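Local coordinates for protein MGS-M5 (Unidentified, PDB 4Q3N) that probably catalyses the NAD-dependent interconversion of L-lactate and pyruvate, as a tetrameric member of the lactate/malate dehydrogenase family, at residues A[8-12]-A[35-41]; A[77-82]-A[95-100]; A[244-248]-A[276-280]. One frame throughout, in Å; residues are numbered along the deposited sequence.

Contacts 1 and 2 lie in the Rossmann-type NAD-binding domain and contact 3 in the alpha/beta C-terminal domain; along the chain they follow one another without overlap. The first two share the six-stranded parallel sheet, where strands 5-9 and 74-77 are neighbours, and their centres are 13 Å apart. They touch where the backbone O of V9 lies 2.9 Å from T78 N, probably a hydrogen bond that ties the end of strand 5-9 to the loop after strand 74-77, at what is probably the dinucleotide-binding edge. Contact 3, where helix 232-246 meets strand 270-278 of a three-stranded antiparallel sheet, is centred 26 Å from each of the others and touches neither.

Contact 1 of 3, residues A[8-12]-A[35-41]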
ATOM      1  N   VAL A   8     -16.936 -13.182   8.748  1.00 21.18           N
ATOM      2  CA  VAL A   8     -16.764 -14.319   7.855  1.00 23.16           C
ATOM      3  C   VAL A   8     -17.474 -15.575   8.452  1.00 23.59           C
ATOM      4  O   VAL A   8     -17.145 -16.010   9.556  1.00 25.15           O
ATOM      5  CB  VAL A   8     -15.276 -14.638   7.616  1.00 23.39           C
ATOM      6  CG1 VAL A   8     -15.148 -15.909   6.670  1.00 25.91           C
ATOM      7  CG2 VAL A   8     -14.569 -13.406   7.005  1.00 24.32           C
ATOM      8  N   VAL A   9     -18.449 -16.138   7.746  1.00 22.49           N
ATOM      9  CA  VAL A   9     -19.146 -17.325   8.281  1.00 22.73           C
ATOM     10  C   VAL A   9     -18.591 -18.553   7.541  1.00 25.83           C
ATOM     11  O   VAL A   9     -18.796 -18.703   6.330  1.00 26.15           O
ATOM     12  CB  VAL A   9     -20.700 -17.253   8.102  1.00 25.51           C
ATOM     13  CG1 VAL A   9     -21.381 -18.582   8.662  1.00 27.72           C
ATOM     14  CG2 VAL A   9     -21.240 -15.997   8.722  1.00 26.77           C
ATOM     15  N   GLY A  10     -17.908 -19.421   8.275  1.00 25.40           N
ATOM     16  CA  GLY A  10     -17.361 -20.676   7.737  1.00 26.97           C
ATOM     17  C   GLY A  10     -15.878 -20.444   7.631  1.00 27.86           C
ATOM     18  O   GLY A  10     -15.439 -19.589   6.859  1.00 27.88           O
ATOM     19  N   THR A  11     -15.074 -21.138   8.419  1.00 27.63           N
ATOM     20  CA  THR A  11     -13.643 -20.853   8.315  1.00 27.18           C
ATOM     21  C   THR A  11     -12.908 -22.019   7.593  1.00 26.95           C
ATOM     22  O   THR A  11     -11.918 -22.519   8.082  1.00 29.11           O
ATOM     23  CB  THR A  11     -13.021 -20.589   9.725  1.00 32.11           C
ATOM     24  OG1 THR A  11     -13.279 -21.702  10.574  1.00 33.60           O
ATOM     25  CG2 THR A  11     -13.592 -19.349  10.393  1.00 29.90           C
ATOM     26  N   GLY A  12     -13.394 -22.452   6.439  1.00 26.57           N
ATOM     27  CA  GLY A  12     -12.655 -23.421   5.630  1.00 26.74           C
ATOM     28  C   GLY A  12     -11.631 -22.610   4.796  1.00 26.12           C
ATOM     29  O   GLY A  12     -11.453 -21.425   5.048  1.00 26.12           O
ATOM     30  N   ASP A  35     -17.726 -20.019  13.015  1.00 27.65           N
ATOM     31  CA  ASP A  35     -17.719 -21.365  12.484  1.00 29.64           C
ATOM     32  C   ASP A  35     -18.512 -22.230  13.424  1.00 30.40           C
ATOM     33  O   ASP A  35     -18.501 -21.996  14.629  1.00 29.20           O
ATOM     34  CB  ASP A  35     -16.289 -21.905  12.352  1.00 30.84           C
ATOM     35  CG  ASP A  35     -16.218 -23.131  11.469  1.00 34.50           C
ATOM     36  OD1 ASP A  35     -16.487 -24.241  11.965  1.00 35.94           O
ATOM     37  OD2 ASP A  35     -15.903 -23.005  10.285  1.00 35.04           O
ATOM     38  N   ILE A  36     -19.196 -23.233  12.899  1.00 33.47           N
ATOM     39  CA  ILE A  36     -19.921 -24.147  13.790  1.00 37.59           C
ATOM     40  C   ILE A  36     -18.925 -24.816  14.745  1.00 36.72           C
ATOM     41  O   ILE A  36     -19.267 -25.204  15.848  1.00 36.21           O
ATOM     42  CB  ILE A  36     -20.725 -25.175  12.974  1.00 42.71           C
ATOM     43  CG1 ILE A  36     -21.424 -26.141  13.914  1.00 50.99           C
ATOM     44  CG2 ILE A  36     -19.837 -25.900  11.999  1.00 42.52           C
ATOM     45  CD1 ILE A  36     -22.304 -25.435  14.971  1.00 57.00           C
ATOM     46  N   ASP A  37     -17.666 -24.925  14.351  1.00 35.67           N
ATOM     47  CA  ASP A  37     -16.639 -25.488  15.249  1.00 36.63           C
ATOM     48  C   ASP A  37     -15.977 -24.270  15.903  1.00 35.38           C
ATOM     49  O   ASP A  37     -15.100 -23.626  15.299  1.00 30.22           O
ATOM     50  CB  ASP A  37     -15.638 -26.355  14.453  1.00 38.82           C
ATOM     51  CG  ASP A  37     -14.480 -26.889  15.303  1.00 41.96           C
ATOM     52  OD1 ASP A  37     -14.343 -26.525  16.484  1.00 42.72           O
ATOM     53  OD2 ASP A  37     -13.688 -27.698  14.770  1.00 43.90           O
ATOM     54  N   LYS A  38     -16.418 -23.913  17.108  1.00 37.50           N
ATOM     55  CA  LYS A  38     -15.956 -22.654  17.713  1.00 37.71           C
ATOM     56  C   LYS A  38     -14.447 -22.674  17.991  1.00 36.43           C
ATOM     57  O   LYS A  38     -13.798 -21.668  17.804  1.00 33.85           O
ATOM     58  CB  LYS A  38     -16.705 -22.356  19.020  1.00 39.68           C
ATOM     59  CG  LYS A  38     -16.259 -21.062  19.788  1.00 65.90           C
ATOM     60  CD  LYS A  38     -16.252 -19.746  18.969  1.00 82.38           C
ATOM     61  CE  LYS A  38     -16.008 -18.494  19.878  1.00 54.49           C
ATOM     62  NZ  LYS A  38     -17.247 -17.995  20.562  1.00 56.38           N
ATOM     63  N   ARG A  39     -13.931 -23.815  18.456  1.00 38.07           N
ATOM     64  CA  ARG A  39     -12.507 -23.975  18.741  0.50 39.20           C
ATOM     65  C   ARG A  39     -11.666 -23.723  17.497  1.00 35.46           C
ATOM     66  O   ARG A  39     -10.583 -23.128  17.570  1.00 33.18           O
ATOM     67  CB  ARG A  39     -12.211 -25.382  19.274  0.50 42.72           C
ATOM     68  CG  ARG A  39     -12.614 -25.603  20.716  0.50 45.34           C
ATOM     69  CD  ARG A  39     -12.210 -26.997  21.197  0.50 48.87           C
ATOM     70  NE  ARG A  39     -10.756 -27.185  21.262  0.50 49.96           N
ATOM     71  CZ  ARG A  39     -10.027 -27.850  20.365  0.50 49.19           C
ATOM     72  NH1 ARG A  39     -10.594 -28.422  19.300  0.50 49.00           N
ATOM     73  NH2 ARG A  39      -8.718 -27.952  20.549  0.50 49.21           N
ATOM     74  N   LYS A  40     -12.154 -24.211  16.360  1.00 32.87           N
ATOM     75  CA  LYS A  40     -11.460 -24.007  15.100  1.00 31.97           C
ATOM     76  C   LYS A  40     -11.415 -22.496  14.763  1.00 29.66           C
ATOM     77  O   LYS A  40     -10.347 -21.942  14.429  1.00 28.38           O
ATOM     78  CB  LYS A  40     -12.146 -24.822  14.011  1.00 35.69           C
ATOM     79  CG  LYS A  40     -11.936 -24.364  12.585  1.00 36.73           C
ATOM     80  CD  LYS A  40     -10.760 -24.987  11.912  1.00 40.31           C
ATOM     81  CE  LYS A  40     -10.979 -25.048  10.396  1.00 42.68           C
ATOM     82  NZ  LYS A  40     -10.098 -24.082   9.650  1.00 41.79           N
ATOM     83  N   ALA A  41     -12.550 -21.809  14.867  1.00 28.16           N
ATOM     84  CA  ALA A  41     -12.549 -20.380  14.585  1.00 26.99           C
ATOM     85  C   ALA A  41     -11.591 -19.619  15.512  1.00 26.44           C
ATOM     86  O   ALA A  41     -10.938 -18.655  15.091  1.00 25.36           O
ATOM     87  CB  ALA A  41     -13.977 -19.801  14.695  1.00 27.80           C
TER
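The D35 carboxylate meets the turn G10-G12 after strand 5-9 through OD2, which takes two bonds from T11. The backbone N of T11 comes to D35 OD2 on its anti lone pair, away from the other oxygen, at 2.8 Å and almost straight (174°). The hydroxyl OG1 of T11 donates to the same D35 OD2 over 2.9 Å but from above the carboxylate plane, 56° out of it. OD1 accepts from D37 N, also on its anti lone pair, closing an Asx turn that leads to helix 38-49; D37 in turn caps that helix through K40 N.

In T11 a chi1 of 56° puts OG1 between the backbone N and the carbonyl carbon, within reach of the oxygen that also takes the N-H. The K40 chain passes this hydroxyl, K40 CG lying 3.6 Å from T11 OG1, and K40 NZ donates to T11 O at 2.9 Å, nearly in line with the carbonyl; E44 of the same helix forms a salt bridge with that NZ.

Here the glycine-rich turn after strand 5-9, which with G10, G12 and G15 fits the Rossmann-type GxGxxG pattern, meets an acidic residue just beyond strand 30-34. In NAD-dependent Rossmann enzymes such an acid commonly binds the adenosine ribose. With three donors on the two oxygens, the carboxylate is held against rotation and its negative charge is probably stabilised.

Contact 2 of 3, residues A[77-82]-A[95-100]; sequences ITAGVN and RNAEII
V81 fits its two methyls among R95, N96 and I99, three side chains on one side of helix 89-109. This is the strand-loop-helix part of a Rossmann fold: the loop leaves strand 74-77 and runs alongside the following helix, from I100 back toward R95. V81 CG1 presses on I99 CD1 at 3.4 Å, closer than usual for two carbons, while V81 CG2 stands 3.6 Å above one face of the R95 guanidinium, toward its rim. A bend at chi3 (72°) brings the guanidinium across the valine, the two side chains meeting at about a right angle, and E87 takes its NH1 in a salt bridge.

Smaller bumps continue the fit toward the sheet. A79 sets its CB against I99 CG2 at 4.1 Å, and I77 CG2 meets I100 CD1 at 3.7 Å, the two isoleucines crossing at a slant. I100 also reaches L126, V129 and A130 of helix 123-134, so its side chain is wedged between the loop and a second helix.

G80 passes close to N96, its CA 3.3 Å from N96 OD1. A side chain on it would run into that oxygen. The asparagine amide slides past V81 in the opposite direction, and N96 OD1 accepts V81 N at 2.8 Å, with an N-H...O angle of 165° and the donor tilted 19° from the carbonyl plane.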
ATOM      1  N   ILE A  77     -20.574 -15.207   3.461  1.00 24.68           N
ATOM      2  CA  ILE A  77     -20.963 -16.586   3.786  1.00 25.87           C
ATOM      3  C   ILE A  77     -20.227 -17.591   2.899  1.00 26.75           C
ATOM      4  O   ILE A  77     -20.333 -17.545   1.671  1.00 27.67           O
ATOM      5  CB  ILE A  77     -22.482 -16.797   3.626  1.00 27.85           C
ATOM      6  CG1 ILE A  77     -23.245 -15.754   4.475  1.00 27.66           C
ATOM      7  CG2 ILE A  77     -22.863 -18.284   3.943  1.00 27.87           C
ATOM      8  CD1 ILE A  77     -24.742 -15.686   4.164  1.00 30.52           C
ATOM      9  N   THR A  78     -19.482 -18.484   3.530  1.00 27.15           N
ATOM     10  CA  THR A  78     -18.715 -19.521   2.794  1.00 29.52           C
ATOM     11  C   THR A  78     -19.168 -20.936   3.239  1.00 31.68           C
ATOM     12  O   THR A  78     -18.686 -21.924   2.734  1.00 33.04           O
ATOM     13  CB  THR A  78     -17.191 -19.366   3.029  1.00 32.50           C
ATOM     14  OG1 THR A  78     -16.850 -19.947   4.304  1.00 35.72           O
ATOM     15  CG2 THR A  78     -16.764 -17.876   2.990  1.00 24.44           C
ATOM     16  N   ALA A  79     -20.111 -21.015   4.177  1.00 32.25           N
ATOM     17  CA  ALA A  79     -20.571 -22.300   4.720  1.00 33.81           C
ATOM     18  C   ALA A  79     -21.261 -23.176   3.711  1.00 35.99           C
ATOM     19  O   ALA A  79     -21.943 -22.683   2.803  1.00 36.09           O
ATOM     20  CB  ALA A  79     -21.531 -22.057   5.887  1.00 34.09           C
ATOM     21  N   GLY A  80     -21.179 -24.489   3.930  1.00 39.31           N
ATOM     22  CA  GLY A  80     -21.883 -25.433   3.087  1.00 42.44           C
ATOM     23  C   GLY A  80     -21.322 -26.836   3.258  1.00 47.00           C
ATOM     24  O   GLY A  80     -20.443 -27.071   4.106  1.00 48.44           O
ATOM     25  N   VAL A  81     -21.815 -27.761   2.437  1.00 48.47           N
ATOM     26  CA  VAL A  81     -21.462 -29.162   2.580  1.00 49.68           C
ATOM     27  C   VAL A  81     -21.043 -29.798   1.266  1.00 51.56           C
ATOM     28  O   VAL A  81     -21.373 -29.308   0.186  1.00 50.11           O
ATOM     29  CB  VAL A  81     -22.647 -29.976   3.145  1.00 52.29           C
ATOM     30  CG1 VAL A  81     -22.806 -29.738   4.616  1.00 51.75           C
ATOM     31  CG2 VAL A  81     -23.936 -29.658   2.389  1.00 51.50           C
ATOM     32  N   ASN A  82     -20.359 -30.935   1.366  1.00 55.76           N
ATOM     33  CA  ASN A  82     -19.954 -31.665   0.177  1.00 60.71           C
ATOM     34  C   ASN A  82     -20.835 -32.867  -0.076  1.00 60.50           C
ATOM     35  O   ASN A  82     -21.376 -33.467   0.849  1.00 59.78           O
ATOM     36  CB  ASN A  82     -18.496 -32.092   0.293  1.00 68.33           C
ATOM     37  CG  ASN A  82     -17.536 -30.916   0.189  1.00 72.08           C
ATOM     38  OD1 ASN A  82     -17.812 -29.922  -0.493  1.00 72.23           O
ATOM     39  ND2 ASN A  82     -16.398 -31.031   0.861  1.00 76.24           N
ATOM     40  N   ARG A  95     -29.667 -29.596   0.562  1.00 46.78           N
ATOM     41  CA  ARG A  95     -28.960 -29.530   1.840  1.00 46.70           C
ATOM     42  C   ARG A  95     -28.195 -28.195   1.952  1.00 40.94           C
ATOM     43  O   ARG A  95     -28.215 -27.575   3.007  1.00 36.71           O
ATOM     44  CB  ARG A  95     -27.987 -30.684   2.022  1.00 51.02           C
ATOM     45  CG  ARG A  95     -28.555 -31.918   2.604  1.00 57.83           C
ATOM     46  CD  ARG A  95     -27.563 -33.050   2.419  1.00 61.16           C
ATOM     47  NE  ARG A  95     -26.403 -32.904   3.286  1.00 62.87           N
ATOM     48  CZ  ARG A  95     -25.148 -33.111   2.921  1.00 63.39           C
ATOM     49  NH1 ARG A  95     -24.853 -33.461   1.681  1.00 64.47           N
ATOM     50  NH2 ARG A  95     -24.183 -32.975   3.814  1.00 63.82           N
ATOM     51  N   ASN A  96     -27.524 -27.761   0.887  1.00 40.45           N
ATOM     52  CA  ASN A  96     -26.855 -26.445   0.932  1.00 40.23           C
ATOM     53  C   ASN A  96     -27.829 -25.262   1.062  1.00 39.32           C
ATOM     54  O   ASN A  96     -27.573 -24.308   1.796  1.00 37.90           O
ATOM     55  CB  ASN A  96     -25.950 -26.246  -0.296  1.00 40.96           C
ATOM     56  CG  ASN A  96     -24.630 -27.000  -0.165  1.00 44.17           C
ATOM     57  OD1 ASN A  96     -23.808 -26.695   0.704  1.00 43.29           O
ATOM     58  ND2 ASN A  96     -24.432 -27.999  -1.013  1.00 46.03           N
ATOM     59  N   ALA A  97     -28.952 -25.311   0.363  1.00 37.93           N
ATOM     60  CA  ALA A  97     -29.954 -24.272   0.565  1.00 35.82           C
ATOM     61  C   ALA A  97     -30.422 -24.179   2.030  1.00 36.11           C
ATOM     62  O   ALA A  97     -30.649 -23.086   2.537  1.00 34.04           O
ATOM     63  CB  ALA A  97     -31.118 -24.519  -0.331  1.00 37.59           C
ATOM     64  N   GLU A  98     -30.580 -25.323   2.712  1.00 37.99           N
ATOM     65  CA  GLU A  98     -31.021 -25.293   4.104  1.00 42.07           C
ATOM     66  C   GLU A  98     -29.934 -24.730   5.016  1.00 37.43           C
ATOM     67  O   GLU A  98     -30.228 -24.027   5.991  1.00 34.84           O
ATOM     68  CB  GLU A  98     -31.459 -26.695   4.588  1.00 52.61           C
ATOM     69  CG  GLU A  98     -32.872 -27.010   4.180  1.00 62.98           C
ATOM     70  CD  GLU A  98     -33.891 -26.125   4.870  1.00 71.93           C
ATOM     71  OE1 GLU A  98     -33.669 -25.786   6.050  1.00 74.05           O
ATOM     72  OE2 GLU A  98     -34.910 -25.761   4.232  1.00 82.22           O
ATOM     73  N   ILE A  99     -28.676 -24.997   4.677  1.00 34.61           N
ATOM     74  CA  ILE A  99     -27.597 -24.416   5.457  1.00 34.71           C
ATOM     75  C   ILE A  99     -27.607 -22.880   5.328  1.00 34.71           C
ATOM     76  O   ILE A  99     -27.545 -22.168   6.327  1.00 35.34           O
ATOM     77  CB  ILE A  99     -26.246 -25.001   5.035  1.00 35.46           C
ATOM     78  CG1 ILE A  99     -26.143 -26.442   5.577  1.00 40.58           C
ATOM     79  CG2 ILE A  99     -25.076 -24.136   5.563  1.00 34.42           C
ATOM     80  CD1 ILE A  99     -24.963 -27.141   4.991  1.00 42.10           C
ATOM     81  N   ILE A 100     -27.694 -22.387   4.096  1.00 32.25           N
ATOM     82  CA  ILE A 100     -27.726 -20.944   3.837  1.00 31.00           C
ATOM     83  C   ILE A 100     -28.916 -20.312   4.557  1.00 32.13           C
ATOM     84  O   ILE A 100     -28.790 -19.284   5.209  1.00 31.66           O
ATOM     85  CB  ILE A 100     -27.796 -20.676   2.320  1.00 31.71           C
ATOM     86  CG1 ILE A 100     -26.524 -21.209   1.650  1.00 32.95           C
ATOM     87  CG2 ILE A 100     -27.986 -19.226   2.011  1.00 31.92           C
ATOM     88  CD1 ILE A 100     -25.229 -20.490   2.094  1.00 31.86           C
TER

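Contact 3 of 3, residues A[244-248]-A[276-280]; sequences AIFNN and VLNKD
A Schellman motif ends helix 232-246 beside the last residues of strand 270-278, and N248, at positive phi, is the residue that leaves the helix. Its side chain extends with CG opposite the backbone N (chi1 -169°), which carries OD1 to the backbone of K279. K279 N donates to N248 OD1 at 3.0 Å with an N-H...O angle of 164°, tilted 26° from the carbonyl plane. N248 OD1 also lies 3.3 Å from N278 CB, and the aliphatic part of K279 runs alongside the asparagine, pointing the same way.

The helix packs on the three-stranded antiparallel sheet of the C-terminal domain, where strand 270-278 is the middle strand. A244 CB rests on L277 CB at 4.0 Å, and I245 CG1 lies near L277 CD2. Two CA-H...O contacts join the backbones: I245 CA faces N278 O at 3.6 Å, and K279 CA comes within 3.2 Å of I245 O, which also accepts N248 N.

An alanine in place of N248 would lack the amide and is likely to leave K279 N without its acceptor and E29 of the third subunit without the bond it receives from ND2. N278 shapes the turn into strand 281-285, its OD1 accepting D280 N at 2.8 Å in an Asx turn, while its ND2 donates to N250 OD1. K279 NZ forms a salt bridge with D280 OD1.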
ATOM      1  N   ALA A 244     -14.339  -2.629  -2.925  1.00 19.57           N
ATOM      2  CA  ALA A 244     -15.231  -1.740  -3.707  1.00 22.51           C
ATOM      3  C   ALA A 244     -16.332  -1.176  -2.829  1.00 21.80           C
ATOM      4  O   ALA A 244     -16.740  -0.001  -2.964  1.00 23.45           O
ATOM      5  CB  ALA A 244     -15.841  -2.489  -4.883  1.00 24.21           C
ATOM      6  N   ILE A 245     -16.847  -2.017  -1.927  1.00 21.24           N
ATOM      7  CA  ILE A 245     -17.904  -1.568  -1.001  1.00 21.32           C
ATOM      8  C   ILE A 245     -17.358  -0.656   0.121  1.00 21.89           C
ATOM      9  O   ILE A 245     -17.829   0.460   0.314  1.00 24.55           O
ATOM     10  CB  ILE A 245     -18.632  -2.788  -0.356  1.00 19.90           C
ATOM     11  CG1 ILE A 245     -19.335  -3.590  -1.454  1.00 19.70           C
ATOM     12  CG2 ILE A 245     -19.588  -2.270   0.795  1.00 24.53           C
ATOM     13  CD1 ILE A 245     -19.774  -5.038  -0.981  1.00 21.97           C
ATOM     14  N   PHE A 246     -16.340  -1.094   0.855  1.00 20.25           N
ATOM     15  CA  PHE A 246     -15.891  -0.261   1.980  1.00 21.58           C
ATOM     16  C   PHE A 246     -15.186   1.037   1.519  1.00 23.04           C
ATOM     17  O   PHE A 246     -15.186   2.032   2.224  1.00 23.51           O
ATOM     18  CB  PHE A 246     -14.975  -1.056   2.915  1.00 23.93           C
ATOM     19  CG  PHE A 246     -15.765  -1.986   3.807  1.00 25.95           C
ATOM     20  CD1 PHE A 246     -16.150  -3.234   3.350  1.00 27.52           C
ATOM     21  CD2 PHE A 246     -16.224  -1.550   5.033  1.00 29.16           C
ATOM     22  CE1 PHE A 246     -16.962  -4.102   4.179  1.00 28.36           C
ATOM     23  CE2 PHE A 246     -17.020  -2.390   5.872  1.00 32.53           C
ATOM     24  CZ  PHE A 246     -17.394  -3.652   5.434  1.00 28.83           C
ATOM     25  N   ASN A 247     -14.579   1.011   0.347  1.00 22.33           N
ATOM     26  CA  ASN A 247     -13.954   2.258  -0.188  1.00 23.43           C
ATOM     27  C   ASN A 247     -14.933   3.061  -1.042  1.00 23.30           C
ATOM     28  O   ASN A 247     -14.563   4.088  -1.639  1.00 23.07           O
ATOM     29  CB  ASN A 247     -12.695   1.922  -0.995  1.00 25.74           C
ATOM     30  CG  ASN A 247     -11.592   1.373  -0.106  1.00 29.33           C
ATOM     31  OD1 ASN A 247     -11.303   1.930   0.940  1.00 32.87           O
ATOM     32  ND2 ASN A 247     -11.020   0.298  -0.496  1.00 31.02           N
ATOM     33  N   ASN A 248     -16.185   2.581  -1.078  1.00 21.87           N
ATOM     34  CA  ASN A 248     -17.265   3.323  -1.734  1.00 21.66           C
ATOM     35  C   ASN A 248     -16.905   3.705  -3.193  1.00 24.39           C
ATOM     36  O   ASN A 248     -17.018   4.891  -3.602  1.00 22.70           O
ATOM     37  CB  ASN A 248     -17.579   4.611  -0.929  1.00 22.86           C
ATOM     38  CG  ASN A 248     -18.851   5.277  -1.386  1.00 24.61           C
ATOM     39  OD1 ASN A 248     -19.747   4.584  -1.878  1.00 25.32           O
ATOM     40  ND2 ASN A 248     -18.971   6.639  -1.188  1.00 23.56           N
ATOM     41  N   VAL A 276     -22.293  -2.184 -10.577  1.00 23.89           N
ATOM     42  CA  VAL A 276     -21.630  -1.085  -9.910  1.00 23.94           C
ATOM     43  C   VAL A 276     -21.770  -1.260  -8.399  1.00 23.98           C
ATOM     44  O   VAL A 276     -22.894  -1.231  -7.870  1.00 25.21           O
ATOM     45  CB  VAL A 276     -22.237   0.291 -10.345  1.00 24.78           C
ATOM     46  CG1 VAL A 276     -21.477   1.435  -9.635  1.00 22.42           C
ATOM     47  CG2 VAL A 276     -22.153   0.453 -11.845  1.00 24.53           C
ATOM     48  N   LEU A 277     -20.640  -1.390  -7.710  1.00 22.26           N
ATOM     49  CA  LEU A 277     -20.612  -1.551  -6.241  1.00 23.74           C
ATOM     50  C   LEU A 277     -20.131  -0.288  -5.519  1.00 23.93           C
ATOM     51  O   LEU A 277     -19.116   0.305  -5.900  1.00 23.13           O
ATOM     52  CB  LEU A 277     -19.686  -2.690  -5.853  1.00 23.70           C
ATOM     53  CG  LEU A 277     -20.231  -4.088  -6.180  1.00 24.94           C
ATOM     54  CD1 LEU A 277     -19.120  -5.138  -6.006  1.00 24.35           C
ATOM     55  CD2 LEU A 277     -21.361  -4.378  -5.185  1.00 26.68           C
ATOM     56  N   ASN A 278     -20.815   0.083  -4.446  1.00 23.56           N
ATOM     57  CA  ASN A 278     -20.346   1.190  -3.626  1.00 25.55           C
ATOM     58  C   ASN A 278     -20.759   0.852  -2.176  1.00 26.21           C
ATOM     59  O   ASN A 278     -21.131  -0.285  -1.892  1.00 26.52           O
ATOM     60  CB  ASN A 278     -20.917   2.538  -4.146  1.00 21.65           C
ATOM     61  CG  ASN A 278     -22.426   2.638  -4.010  1.00 25.34           C
ATOM     62  OD1 ASN A 278     -23.002   2.042  -3.122  1.00 25.82           O
ATOM     63  ND2 ASN A 278     -23.079   3.422  -4.900  1.00 24.39           N
ATOM     64  N   LYS A 279     -20.708   1.809  -1.264  1.00 25.25           N
ATOM     65  CA  LYS A 279     -20.876   1.515   0.169  1.00 24.95           C
ATOM     66  C   LYS A 279     -22.269   1.018   0.491  1.00 26.40           C
ATOM     67  O   LYS A 279     -22.519   0.422   1.543  1.00 28.54           O
ATOM     68  CB  LYS A 279     -20.616   2.774   1.015  1.00 25.17           C
ATOM     69  CG  LYS A 279     -21.673   3.849   0.870  1.00 28.47           C
ATOM     70  CD  LYS A 279     -21.281   5.075   1.717  1.00 31.51           C
ATOM     71  CE  LYS A 279     -22.173   6.256   1.384  1.00 36.12           C
ATOM     72  NZ  LYS A 279     -23.591   5.988   1.814  1.00 39.13           N
ATOM     73  N   ASP A 280     -23.183   1.287  -0.417  1.00 26.83           N
ATOM     74  CA  ASP A 280     -24.615   0.923  -0.188  1.00 29.85           C
ATOM     75  C   ASP A 280     -24.959  -0.422  -0.827  1.00 28.44           C
ATOM     76  O   ASP A 280     -26.099  -0.877  -0.703  1.00 28.42           O
ATOM     77  CB  ASP A 280     -25.550   1.978  -0.769  1.00 35.09           C
ATOM     78  CG  ASP A 280     -25.362   3.339  -0.127  1.00 40.60           C
ATOM     79  OD1 ASP A 280     -25.302   3.381   1.121  1.00 41.93           O
ATOM     80  OD2 ASP A 280     -25.234   4.337  -0.882  1.00 42.83           O
TER